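Local coordinates for D,D-dipeptidase/D,D-carboxypeptidase (PDB 4MUQ), which hydrolyses D-Ala-D-Ala as a zinc-dependent D,D-dipeptidase of vancomycin resistance, and probably has D,D-carboxypeptidase activity as well, at residues A82-S87 / D94-Y99; F130-I135 / F148-A153; L35-I40 / N44-R49. All coordinates share one frame; numbering follows the deposited sequence.

Contact 1. Residues A82-S87 / D94-Y99; sequences AIYDGS and DFTRKY. With PE3 (3,6,9,12,15,18,21,24,27,30,33,36,39-tridecaoxahentetracontane-1,41-diol), chain J; LY0 ((2R)-3-[(R)-[(1R)-1-aminoethyl](hydroxy)phosphoryl]-2-methylpropanoic acid), chain C; 2D8 ((2R)-3-[(R)-[(1S)-1-aminoethyl](hydroxy)phosphoryl]-2-methylpropanoic acid), chain D; EDO (1,2-ethanediol), chain E.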
loop_
_atom_site.group_PDB
_atom_site.type_symbol
_atom_site.label_atom_id
_atom_site.label_comp_id
_atom_site.label_asym_id
_atom_site.label_seq_id
_atom_site.Cartn_x
_atom_site.Cartn_y
_atom_site.Cartn_z
ATOM N N ALA A 82 -11.914 13.971 -11.302
ATOM C CA ALA A 82 -12.748 15.038 -10.735
ATOM C C ALA A 82 -12.061 15.716 -9.550
ATOM O O ALA A 82 -12.124 16.943 -9.409
ATOM C CB ALA A 82 -14.115 14.489 -10.320
ATOM N N ILE A 83 -11.404 14.933 -8.704
ATOM C CA ILE A 83 -10.737 15.525 -7.546
ATOM C C ILE A 83 -9.603 16.420 -8.022
ATOM O O ILE A 83 -9.464 17.552 -7.554
ATOM C CB ILE A 83 -10.207 14.463 -6.569
ATOM C CG1 ILE A 83 -11.373 13.760 -5.880
ATOM C CG2 ILE A 83 -9.250 15.082 -5.535
ATOM C CD1 ILE A 83 -10.956 12.463 -5.203
ATOM N N TYR A 84 -8.809 15.925 -8.966
ATOM C CA TYR A 84 -7.667 16.683 -9.472
ATOM C C TYR A 84 -8.138 17.989 -10.118
ATOM O O TYR A 84 -7.652 19.075 -9.785
ATOM C CB TYR A 84 -6.847 15.826 -10.448
ATOM C CG TYR A 84 -5.509 16.425 -10.797
ATOM C CD1 TYR A 84 -4.362 16.032 -10.124
ATOM C CD2 TYR A 84 -5.385 17.378 -11.807
ATOM C CE1 TYR A 84 -3.122 16.578 -10.431
ATOM C CE2 TYR A 84 -4.155 17.944 -12.109
ATOM C CZ TYR A 84 -3.030 17.523 -11.426
ATOM O OH TYR A 84 -1.807 18.085 -11.737
ATOM N N ASP A 85 -9.093 17.884 -11.041
ATOM C CA ASP A 85 -9.576 19.072 -11.740
ATOM C C ASP A 85 -10.292 20.042 -10.807
ATOM O O ASP A 85 -10.165 21.252 -10.950
ATOM C CB ASP A 85 -10.458 18.695 -12.927
ATOM C CG ASP A 85 -9.674 18.070 -14.047
ATOM O OD1 ASP A 85 -8.471 18.377 -14.186
ATOM O OD2 ASP A 85 -10.257 17.252 -14.789
ATOM N N GLY A 86 -11.024 19.508 -9.833
ATOM C CA GLY A 86 -11.685 20.355 -8.859
ATOM C C GLY A 86 -10.684 21.108 -8.003
ATOM O O GLY A 86 -10.896 22.268 -7.679
ATOM N N SER A 87 -9.580 20.446 -7.671
ATOM C CA SER A 87 -8.545 21.079 -6.875
ATOM C C SER A 87 -7.801 22.147 -7.680
ATOM O O SER A 87 -7.398 23.167 -7.130
ATOM C CB SER A 87 -7.594 20.016 -6.337
ATOM O OG SER A 87 -6.624 20.589 -5.471
ATOM N N ASP A 94 -0.218 24.665 -7.906
ATOM C CA ASP A 94 0.871 24.247 -7.023
ATOM C C ASP A 94 0.384 23.311 -5.916
ATOM O O ASP A 94 0.983 22.263 -5.651
ATOM C CB ASP A 94 1.539 25.458 -6.380
ATOM C CG ASP A 94 2.305 26.304 -7.368
ATOM O OD1 ASP A 94 2.614 25.801 -8.471
ATOM O OD2 ASP A 94 2.610 27.469 -7.029
ATOM N N PHE A 95 -0.706 23.702 -5.261
ATOM C CA PHE A 95 -1.291 22.865 -4.224
ATOM C C PHE A 95 -1.700 21.509 -4.782
ATOM O O PHE A 95 -1.430 20.467 -4.186
ATOM C CB PHE A 95 -2.493 23.561 -3.567
ATOM C CG PHE A 95 -3.178 22.719 -2.513
ATOM C CD1 PHE A 95 -2.841 22.863 -1.167
ATOM C CD2 PHE A 95 -4.144 21.784 -2.864
ATOM C CE1 PHE A 95 -3.451 22.067 -0.205
ATOM C CE2 PHE A 95 -4.756 20.993 -1.924
ATOM C CZ PHE A 95 -4.413 21.136 -0.584
ATOM N N THR A 96 -2.389 21.533 -5.915
ATOM C CA THR A 96 -2.884 20.300 -6.506
ATOM C C THR A 96 -1.754 19.334 -6.857
ATOM O O THR A 96 -1.850 18.147 -6.576
ATOM C CB THR A 96 -3.717 20.615 -7.733
ATOM O OG1 THR A 96 -4.782 21.492 -7.346
ATOM C CG2 THR A 96 -4.299 19.347 -8.341
ATOM N N ARG A 97 -0.685 19.848 -7.447
ATOM C CA ARG A 97 0.446 18.994 -7.795
ATOM C C ARG A 97 1.064 18.329 -6.568
ATOM O O ARG A 97 1.574 17.213 -6.655
ATOM C CB ARG A 97 1.510 19.788 -8.540
ATOM C CG ARG A 97 1.236 19.975 -10.017
ATOM C CD ARG A 97 2.327 20.817 -10.669
ATOM N NE ARG A 97 3.658 20.228 -10.532
ATOM C CZ ARG A 97 4.545 20.568 -9.597
ATOM N NH1 ARG A 97 4.249 21.499 -8.698
ATOM N NH2 ARG A 97 5.729 19.973 -9.560
ATOM N N LYS A 98 1.003 19.009 -5.425
ATOM C CA LYS A 98 1.600 18.515 -4.187
ATOM C C LYS A 98 0.702 17.593 -3.368
ATOM O O LYS A 98 1.195 16.767 -2.590
ATOM C CB LYS A 98 2.057 19.694 -3.319
ATOM C CG LYS A 98 3.210 20.498 -3.921
ATOM C CD LYS A 98 3.606 21.675 -3.028
ATOM C CE LYS A 98 4.887 22.340 -3.517
ATOM N NZ LYS A 98 6.065 21.475 -3.229
ATOM N N TYR A 99 -0.604 17.732 -3.520
ATOM C CA TYR A 99 -1.556 17.019 -2.669
ATOM C C TYR A 99 -2.562 16.124 -3.390
ATOM O O TYR A 99 -3.439 15.532 -2.747
ATOM C CB TYR A 99 -2.313 18.014 -1.780
ATOM C CG TYR A 99 -1.467 18.611 -0.692
ATOM C CD1 TYR A 99 -1.255 17.926 0.505
ATOM C CD2 TYR A 99 -0.855 19.849 -0.845
ATOM C CE1 TYR A 99 -0.478 18.476 1.518
ATOM C CE2 TYR A 99 -0.060 20.400 0.166
ATOM C CZ TYR A 99 0.127 19.707 1.338
ATOM O OH TYR A 99 0.907 20.253 2.327
HETATM O O40 PE3 J . -0.898 27.191 -8.264
HETATM C C39 PE3 J . -0.474 28.356 -7.550
HETATM C C38 PE3 J . -1.182 29.659 -7.931
HETATM O O37 PE3 J . -2.621 29.764 -7.758
HETATM C C36 PE3 J . -3.025 29.532 -6.398
HETATM C C35 PE3 J . -4.500 29.778 -6.022
HETATM O O34 PE3 J . -5.637 29.109 -6.623
HETATM C C33 PE3 J . -5.833 29.422 -8.005
HETATM C C32 PE3 J . -7.066 28.650 -8.431
HETATM O O31 PE3 J . -8.143 29.105 -7.596
HETATM P P LY0 C . -4.867 11.966 -1.159
HETATM C C1 LY0 C . -6.434 13.690 -2.375
HETATM N N1 LY0 C . -5.195 14.548 -0.587
HETATM C C2 LY0 C . -5.945 13.418 -0.967
HETATM C C4 LY0 C . -3.505 12.335 -2.300
HETATM C C5 LY0 C . -2.906 11.128 -2.955
HETATM C C6 LY0 C . -3.771 10.692 -4.128
HETATM C C7 LY0 C . -1.491 11.471 -3.386
HETATM O O31 LY0 C . -5.695 10.813 -1.771
HETATM O O32 LY0 C . -4.400 11.471 0.249
HETATM O O61 LY0 C . -3.804 9.497 -4.373
HETATM O O62 LY0 C . -4.356 11.535 -4.786
HETATM C C4 2D8 D . -3.496 12.330 -2.299
HETATM C C5 2D8 D . -2.903 11.125 -2.956
HETATM C C6 2D8 D . -3.771 10.691 -4.128
HETATM C C7 2D8 D . -1.489 11.470 -3.387
HETATM N N1 2D8 D . -6.817 13.293 0.027
HETATM P P 2D8 D . -4.859 11.966 -1.158
HETATM C C1 2D8 D . -6.437 13.707 -2.346
HETATM C C2 2D8 D . -5.842 13.481 -0.970
HETATM O O31 2D8 D . -5.705 10.829 -1.777
HETATM O O32 2D8 D . -4.401 11.471 0.251
HETATM O O61 2D8 D . -3.805 9.497 -4.373
HETATM O O62 2D8 D . -4.356 11.535 -4.786
HETATM C C1 EDO E . 7.178 17.451 -3.616
HETATM O O1 EDO E . 6.775 18.315 -4.686
HETATM C C2 EDO E . 6.063 17.402 -2.575
HETATM O O2 EDO E . 5.969 18.614 -1.804
#

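Contact 2. Residues F130-I135 / F148-A153; sequences FPYDGI and FTQRYA. With LY0 ((2R)-3-[(R)-[(1R)-1-aminoethyl](hydroxy)phosphoryl]-2-methylpropanoic acid), chain C; 2D8 ((2R)-3-[(R)-[(1S)-1-aminoethyl](hydroxy)phosphoryl]-2-methylpropanoic acid), chain D.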
loop_
_atom_site.group_PDB
_atom_site.type_symbol
_atom_site.label_atom_id
_atom_site.label_comp_id
_atom_site.label_asym_id
_atom_site.label_seq_id
_atom_site.Cartn_x
_atom_site.Cartn_y
_atom_site.Cartn_z
ATOM N N PHE A 130 -5.712 13.952 10.997
ATOM C CA PHE A 130 -5.243 12.683 11.556
ATOM C C PHE A 130 -3.937 12.966 12.294
ATOM O O PHE A 130 -2.848 12.700 11.774
ATOM C CB PHE A 130 -5.058 11.634 10.455
ATOM C CG PHE A 130 -5.176 10.209 10.939
ATOM C CD1 PHE A 130 -6.398 9.717 11.379
ATOM C CD2 PHE A 130 -4.076 9.367 10.950
ATOM C CE1 PHE A 130 -6.514 8.401 11.828
ATOM C CE2 PHE A 130 -4.189 8.057 11.400
ATOM C CZ PHE A 130 -5.403 7.576 11.835
ATOM N N PRO A 131 -4.052 13.525 13.503
ATOM C CA PRO A 131 -2.880 14.043 14.220
ATOM C C PRO A 131 -1.911 12.967 14.704
ATOM O O PRO A 131 -2.168 11.765 14.613
ATOM C CB PRO A 131 -3.489 14.819 15.403
ATOM C CG PRO A 131 -4.870 14.284 15.574
ATOM C CD PRO A 131 -5.317 13.827 14.200
ATOM N N TYR A 132 -0.770 13.432 15.200
ATOM C CA TYR A 132 0.271 12.559 15.714
ATOM C C TYR A 132 0.121 12.452 17.230
ATOM O O TYR A 132 1.109 12.391 17.970
ATOM C CB TYR A 132 1.654 13.095 15.325
ATOM C CG TYR A 132 1.949 12.984 13.842
ATOM C CD1 TYR A 132 2.596 11.869 13.327
ATOM C CD2 TYR A 132 1.559 13.988 12.953
ATOM C CE1 TYR A 132 2.869 11.761 11.992
ATOM C CE2 TYR A 132 1.827 13.885 11.602
ATOM C CZ TYR A 132 2.472 12.753 11.121
ATOM O OH TYR A 132 2.759 12.613 9.788
ATOM N N ASP A 133 -1.135 12.451 17.675
ATOM C CA ASP A 133 -1.502 12.282 19.074
ATOM C C ASP A 133 -2.702 11.367 19.196
ATOM O O ASP A 133 -3.404 11.119 18.215
ATOM C CB ASP A 133 -1.893 13.623 19.684
ATOM C CG ASP A 133 -0.776 14.609 19.652
ATOM O OD1 ASP A 133 0.228 14.346 20.334
ATOM O OD2 ASP A 133 -0.903 15.629 18.942
ATOM N N GLY A 134 -2.929 10.868 20.403
ATOM C CA GLY A 134 -4.144 10.138 20.717
ATOM C C GLY A 134 -4.380 8.910 19.862
ATOM O O GLY A 134 -3.437 8.247 19.420
ATOM N N ILE A 135 -5.657 8.627 19.625
ATOM C CA ILE A 135 -6.080 7.413 18.942
ATOM C C ILE A 135 -5.530 7.310 17.521
ATOM O O ILE A 135 -5.195 6.219 17.063
ATOM C CB ILE A 135 -7.632 7.267 18.963
ATOM C CG1 ILE A 135 -8.051 5.868 18.510
ATOM C CG2 ILE A 135 -8.305 8.354 18.128
ATOM C CD1 ILE A 135 -7.558 4.764 19.431
ATOM N N PHE A 148 0.188 -2.093 7.041
ATOM C CA PHE A 148 -0.002 -0.719 6.566
ATOM C C PHE A 148 1.203 0.179 6.845
ATOM O O PHE A 148 1.935 -0.024 7.828
ATOM C CB PHE A 148 -1.236 -0.089 7.234
ATOM C CG PHE A 148 -2.547 -0.352 6.527
ATOM C CD1 PHE A 148 -2.931 0.430 5.437
ATOM C CD2 PHE A 148 -3.412 -1.345 6.975
ATOM C CE1 PHE A 148 -4.140 0.217 4.808
ATOM C CE2 PHE A 148 -4.632 -1.560 6.341
ATOM C CZ PHE A 148 -4.988 -0.771 5.258
ATOM N N THR A 149 1.404 1.176 5.985
ATOM C CA THR A 149 2.464 2.160 6.171
ATOM C C THR A 149 1.891 3.560 5.934
ATOM O O THR A 149 1.011 3.728 5.088
ATOM C CB THR A 149 3.673 1.877 5.224
ATOM O OG1 THR A 149 4.807 2.653 5.631
ATOM C CG2 THR A 149 3.344 2.174 3.754
ATOM N N GLN A 150 2.381 4.564 6.649
ATOM C CA GLN A 150 2.001 5.931 6.304
ATOM C C GLN A 150 2.807 6.302 5.062
ATOM O O GLN A 150 4.042 6.265 5.059
ATOM C CB GLN A 150 2.289 6.902 7.433
ATOM C CG GLN A 150 1.744 8.289 7.141
ATOM C CD GLN A 150 2.144 9.292 8.180
ATOM O OE1 GLN A 150 2.300 8.963 9.360
ATOM N NE2 GLN A 150 2.339 10.528 7.751
ATOM N N ARG A 151 2.103 6.637 3.999
ATOM C CA ARG A 151 2.706 6.671 2.674
ATOM C C ARG A 151 3.613 7.860 2.397
ATOM O O ARG A 151 4.665 7.696 1.747
ATOM C CB ARG A 151 1.603 6.583 1.624
ATOM C CG ARG A 151 2.091 6.509 0.181
ATOM C CD ARG A 151 2.903 5.250 -0.046
ATOM N NE ARG A 151 3.328 5.113 -1.440
ATOM C CZ ARG A 151 4.440 5.639 -1.946
ATOM N NH1 ARG A 151 5.241 6.381 -1.195
ATOM N NH2 ARG A 151 4.736 5.425 -3.222
ATOM N N TYR A 152 3.222 9.043 2.881
ATOM C CA TYR A 152 3.833 10.296 2.457
ATOM C C TYR A 152 4.363 11.063 3.650
ATOM O O TYR A 152 3.650 11.844 4.291
ATOM C CB TYR A 152 2.808 11.143 1.678
ATOM C CG TYR A 152 2.251 10.460 0.447
ATOM C CD1 TYR A 152 3.079 10.074 -0.604
ATOM C CD2 TYR A 152 0.892 10.198 0.325
ATOM C CE1 TYR A 152 2.577 9.433 -1.723
ATOM C CE2 TYR A 152 0.375 9.569 -0.807
ATOM C CZ TYR A 152 1.226 9.185 -1.829
ATOM O OH TYR A 152 0.739 8.546 -2.955
ATOM N N ALA A 153 5.631 10.831 3.964
ATOM C CA ALA A 153 6.274 11.497 5.085
ATOM C C ALA A 153 6.909 12.821 4.675
ATOM O O ALA A 153 7.318 12.995 3.522
ATOM C CB ALA A 153 7.336 10.577 5.685
HETATM P P LY0 C . -4.867 11.966 -1.159
HETATM C C1 LY0 C . -6.434 13.690 -2.375
HETATM N N1 LY0 C . -5.195 14.548 -0.587
HETATM C C2 LY0 C . -5.945 13.418 -0.967
HETATM C C4 LY0 C . -3.505 12.335 -2.300
HETATM C C5 LY0 C . -2.906 11.128 -2.955
HETATM C C6 LY0 C . -3.771 10.692 -4.128
HETATM C C7 LY0 C . -1.491 11.471 -3.386
HETATM O O31 LY0 C . -5.695 10.813 -1.771
HETATM O O32 LY0 C . -4.400 11.471 0.249
HETATM O O61 LY0 C . -3.804 9.497 -4.373
HETATM O O62 LY0 C . -4.356 11.535 -4.786
HETATM C C4 2D8 D . -3.496 12.330 -2.299
HETATM C C5 2D8 D . -2.903 11.125 -2.956
HETATM C C6 2D8 D . -3.771 10.691 -4.128
HETATM C C7 2D8 D . -1.489 11.470 -3.387
HETATM N N1 2D8 D . -6.817 13.293 0.027
HETATM P P 2D8 D . -4.859 11.966 -1.158
HETATM C C1 2D8 D . -6.437 13.707 -2.346
HETATM C C2 2D8 D . -5.842 13.481 -0.970
HETATM O O31 2D8 D . -5.705 10.829 -1.777
HETATM O O32 2D8 D . -4.401 11.471 0.251
HETATM O O61 2D8 D . -3.805 9.497 -4.373
HETATM O O62 2D8 D . -4.356 11.535 -4.786
#

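Contact 3. Residues L35-I40 / N44-R49; sequences LVPADI and NILMKR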
loop_
_atom_site.group_PDB
_atom_site.type_symbol
_atom_site.label_atom_id
_atom_site.label_comp_id
_atom_site.label_asym_id
_atom_site.label_seq_id
_atom_site.Cartn_x
_atom_site.Cartn_y
_atom_site.Cartn_z
ATOM N N LEU A 35 -13.364 -5.833 -4.349
ATOM C CA LEU A 35 -13.650 -4.625 -3.579
ATOM C C LEU A 35 -14.882 -4.859 -2.741
ATOM O O LEU A 35 -15.877 -5.413 -3.225
ATOM C CB LEU A 35 -13.879 -3.417 -4.493
ATOM C CG LEU A 35 -12.645 -2.910 -5.226
ATOM C CD1 LEU A 35 -13.011 -1.802 -6.210
ATOM C CD2 LEU A 35 -11.596 -2.406 -4.236
ATOM N N VAL A 36 -14.806 -4.460 -1.475
ATOM C CA VAL A 36 -15.943 -4.558 -0.570
ATOM C C VAL A 36 -15.986 -3.303 0.290
ATOM O O VAL A 36 -14.982 -2.618 0.434
ATOM C CB VAL A 36 -15.857 -5.798 0.358
ATOM C CG1 VAL A 36 -15.824 -7.100 -0.449
ATOM C CG2 VAL A 36 -14.661 -5.697 1.273
ATOM N N PRO A 37 -17.163 -2.991 0.857
ATOM C CA PRO A 37 -17.218 -1.850 1.775
ATOM C C PRO A 37 -16.312 -2.096 2.968
ATOM O O PRO A 37 -16.319 -3.195 3.521
ATOM C CB PRO A 37 -18.683 -1.833 2.221
ATOM C CG PRO A 37 -19.425 -2.481 1.096
ATOM C CD PRO A 37 -18.499 -3.562 0.604
ATOM N N ALA A 38 -15.566 -1.080 3.375
ATOM C CA ALA A 38 -14.620 -1.235 4.472
ATOM C C ALA A 38 -15.332 -1.473 5.792
ATOM O O ALA A 38 -14.831 -2.188 6.655
ATOM C CB ALA A 38 -13.724 -0.023 4.578
ATOM N N ASP A 39 -16.513 -0.879 5.941
ATOM C CA ASP A 39 -17.250 -0.940 7.195
ATOM C C ASP A 39 -18.727 -0.716 6.899
ATOM O O ASP A 39 -19.061 0.085 6.020
ATOM C CB ASP A 39 -16.719 0.143 8.148
ATOM C CG ASP A 39 -17.216 -0.035 9.574
ATOM O OD1 ASP A 39 -16.418 -0.457 10.439
ATOM O OD2 ASP A 39 -18.405 0.235 9.843
ATOM N N ILE A 40 -19.584 -1.429 7.627
ATOM C CA ILE A 40 -21.049 -1.272 7.591
ATOM C C ILE A 40 -21.475 0.188 7.769
ATOM O O ILE A 40 -22.501 0.629 7.228
ATOM C CB ILE A 40 -21.703 -2.142 8.726
ATOM C CG1 ILE A 40 -21.709 -3.626 8.362
ATOM C CG2 ILE A 40 -23.107 -1.675 9.086
ATOM C CD1 ILE A 40 -21.797 -3.887 6.880
ATOM N N ASN A 44 -20.049 3.339 1.275
ATOM C CA ASN A 44 -19.580 3.863 0.001
ATOM C C ASN A 44 -18.064 3.975 -0.066
ATOM O O ASN A 44 -17.505 4.411 -1.070
ATOM C CB ASN A 44 -20.286 5.183 -0.328
ATOM C CG ASN A 44 -21.797 5.013 -0.456
ATOM O OD1 ASN A 44 -22.277 4.208 -1.252
ATOM N ND2 ASN A 44 -22.548 5.752 0.354
ATOM N N ILE A 45 -17.393 3.575 1.006
ATOM C CA ILE A 45 -15.944 3.532 1.001
ATOM C C ILE A 45 -15.486 2.095 0.819
ATOM O O ILE A 45 -15.576 1.282 1.732
ATOM C CB ILE A 45 -15.359 4.136 2.274
ATOM C CG1 ILE A 45 -15.861 5.572 2.403
ATOM C CG2 ILE A 45 -13.828 4.057 2.259
ATOM C CD1 ILE A 45 -14.942 6.475 3.139
ATOM N N LEU A 46 -15.004 1.783 -0.383
ATOM C CA LEU A 46 -14.604 0.413 -0.701
ATOM C C LEU A 46 -13.112 0.228 -0.566
ATOM O O LEU A 46 -12.347 1.179 -0.707
ATOM C CB LEU A 46 -15.004 0.075 -2.136
ATOM C CG LEU A 46 -16.437 0.384 -2.551
ATOM C CD1 LEU A 46 -16.650 -0.001 -4.010
ATOM C CD2 LEU A 46 -17.422 -0.353 -1.650
ATOM N N MET A 47 -12.701 -1.004 -0.250
ATOM C CA MET A 47 -11.293 -1.399 -0.211
ATOM C C MET A 47 -11.201 -2.832 -0.697
ATOM O O MET A 47 -12.199 -3.550 -0.705
ATOM C CB MET A 47 -10.739 -1.350 1.217
ATOM C CG MET A 47 -10.662 0.031 1.834
ATOM S SD MET A 47 -9.508 1.115 1.008
ATOM C CE MET A 47 -7.941 0.404 1.521
ATOM N N LYS A 48 -10.003 -3.265 -1.071
ATOM C CA LYS A 48 -9.826 -4.688 -1.331
ATOM C C LYS A 48 -10.200 -5.462 -0.061
ATOM O O LYS A 48 -9.897 -5.016 1.064
ATOM C CB LYS A 48 -8.389 -5.011 -1.748
ATOM C CG LYS A 48 -8.020 -4.537 -3.155
ATOM C CD LYS A 48 -6.757 -5.220 -3.659
ATOM C CE LYS A 48 -6.959 -6.723 -3.823
ATOM N NZ LYS A 48 -7.767 -7.061 -5.036
ATOM N N ARG A 49 -10.861 -6.604 -0.244
ATOM C CA ARG A 49 -11.427 -7.379 0.855
ATOM C C ARG A 49 -10.422 -7.678 1.968
ATOM O O ARG A 49 -10.709 -7.450 3.148
ATOM C CB ARG A 49 -12.027 -8.688 0.330
ATOM C CG ARG A 49 -12.649 -9.578 1.412
ATOM C CD ARG A 49 -13.224 -10.870 0.833
ATOM N NE ARG A 49 -14.565 -10.687 0.274
ATOM C CZ ARG A 49 -14.835 -10.572 -1.025
ATOM N NH1 ARG A 49 -13.855 -10.623 -1.921
ATOM N NH2 ARG A 49 -16.091 -10.411 -1.429
HETATM O O HOH W 1 -16.337 1.596 4.433
#

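Contact 1. Residues A82-S87 / D94-Y99
Ser87 and Thr96 mark the closest approach of helices 82-87 and 94-99, with the CA of Ser87 5.7 Å from the CA of Thr96. The segment axes pass 9.5 Å apart and run roughly antiparallel at 150°. Short side chains suit this point of nearest backbone approach, and here both carry a hydroxyl. Ser87 OG, swung anti to its own backbone nitrogen (chi1 -176°), gives a hydrogen bond to Thr96 OG1 at 2.8 Å. The pair is buried but well supplied with partners: Asn91 ND2 bonds to Ser87 OG, and Thr96 OG1 bonds to Gly92 O, one turn back. Asn91, Ser87, Thr96 and Gly92 thus form a short chain of hydrogen bonds between the helices and the turn that joins them.

The other branch of Thr96 makes the apolar half of the contact. Its CG2 sits over the middle of the Tyr84 ring, 3.6 Å from the centroid and only 10° off the ring normal, a CH-pi contact. Threonine serves both needs, since one branch bonds while the other lies on an aromatic face. On the other flank Phe95 turns its ring edge to the serine, with CD2 3.8 Å from Ser87 OG.

Beyond the pair, Ile83 packs on Arg75 and Phe125, while the backbone of Lys98 is hydrogen-bonded to Ser163. Tyr99 ends helix 93-99 at the ligand pocket; the last turn of this helix lies beside the bound phosphinate, and the contact joins it to helix 77-91.

Contact 2. Residues F130-I135 / F148-A153
Tyr132 and Gln150 meet at the protein surface through a single hydrogen bond. Gln150 NE2 donates to Tyr132 OH over 2.9 Å with an N-H...O angle of 167°, and the hydroxyl lies close to the amide plane. The two side chains cross at about a right angle, with ring and amide planes 43° apart. Glutamine has the length for this: CG stands anti to the backbone N (chi1 -173°) and the chain continues extended, carrying the amide from strand 148-150 to the tyrosine's end.

Further polar bonds fix both groups. Arg140 bonds through NE to Gln150 OE1, which settles the amide's orientation and leaves NE2 facing the tyrosine, and through its other nitrogens to the carbonyl oxygens of Phe130 and Pro131, while making a cation-pi contact with the Tyr132 ring. Tyr132 OH is hydrogen-bonded to His164 NE2 as well, and a weak bond joins Gln150 NE2 to Glu165 O.

Van der Waals contact adds little, as the 74 Å² buried between the segments suggests. Gln150 OE1 passes 3.9 Å from Tyr132 CE1, obliquely to the ring.

Chemically, an amide that donates at one end and accepts at the other suits a place between a phenol and an arginine. The positive charge of Arg140 probably polarises the Gln150 carbonyl and strengthens the amide's N-H as a donor, which may make the bonds mutually reinforcing; the Gln150 side chain lies about 6 Å from that of His168, a zinc ligand.

Contact 3. Residues L35-I40 / N44-R49
Val36, Leu35 and Leu46 have the most surface buried where strands 35-37 and 45-48 pair as an antiparallel beta hairpin. Val36 forms a hydrogen-bonded pair with Met47: Val36 N donates to Met47 O, and Met47 N to Val36 O, each over 2.9 Å. The valine side chain lies on the same sheet face as that of Met47 and reaches on to Arg49. Its CG1, placed anti to the carbonyl carbon (chi1 -60°), rests over one face of the guanidinium, 3.5 Å from Arg49 NH2. A compact branched residue suits this spot, since both methyls meet the arginine, CG1 giving the flat cation an apolar seat and CG2 lying near Arg49 CA.

Leu35 belongs to the next, non-hydrogen-bonded pair, opposite Lys48. Its CD2 lies against the peptide link after Met47, 3.6 Å from Lys48 N, so the longer leucine arm covers the neighbouring backbone.

Leu46 does likewise from the other strand, bringing CD2 to 3.6 Å from Pro37 N and 4.0 Å from Pro37 CG, the two side chains lying alongside. Pro37 and Leu46 also form a non-hydrogen-bonded pair, where a residue without an N-H costs nothing to the pairing. Beyond it, Ala38 N donates to Ile45 O, and a water whose oxygen lies 2.8 Å from Ile45 O accepts a weak hydrogen bond from Asp39 N.

Around the hairpin, Leu35 and Leu46 pack on Tyr74, and Lys48, backbone-bonded to Gly111, stands at the N-cap position of helix 49-62. From that helix Gln56 NE2 reaches back to Ala38 O and Asp39 OD1, tying the first strand to the helix that follows the second.

In the fold
From the N terminus, contact 3 comes first and closes the short hairpin loop around residues 41-43, leading straight into helix 49-62. Next, contact 1 closes the mostly helical connection 88-93 between helices 77-91 and 93-99. Contact 2 follows, closing the longer loop 136-147, which holds most of helix 134-142. The three lie in series; none encloses or crosses another, and none touches another. Contacts 1 and 2 each hold a tyrosine of the ligand pocket, Tyr99 and Tyr152, while contact 3 lies near the site, the Met47 side chain about 6 Å from that of the zinc ligand His108.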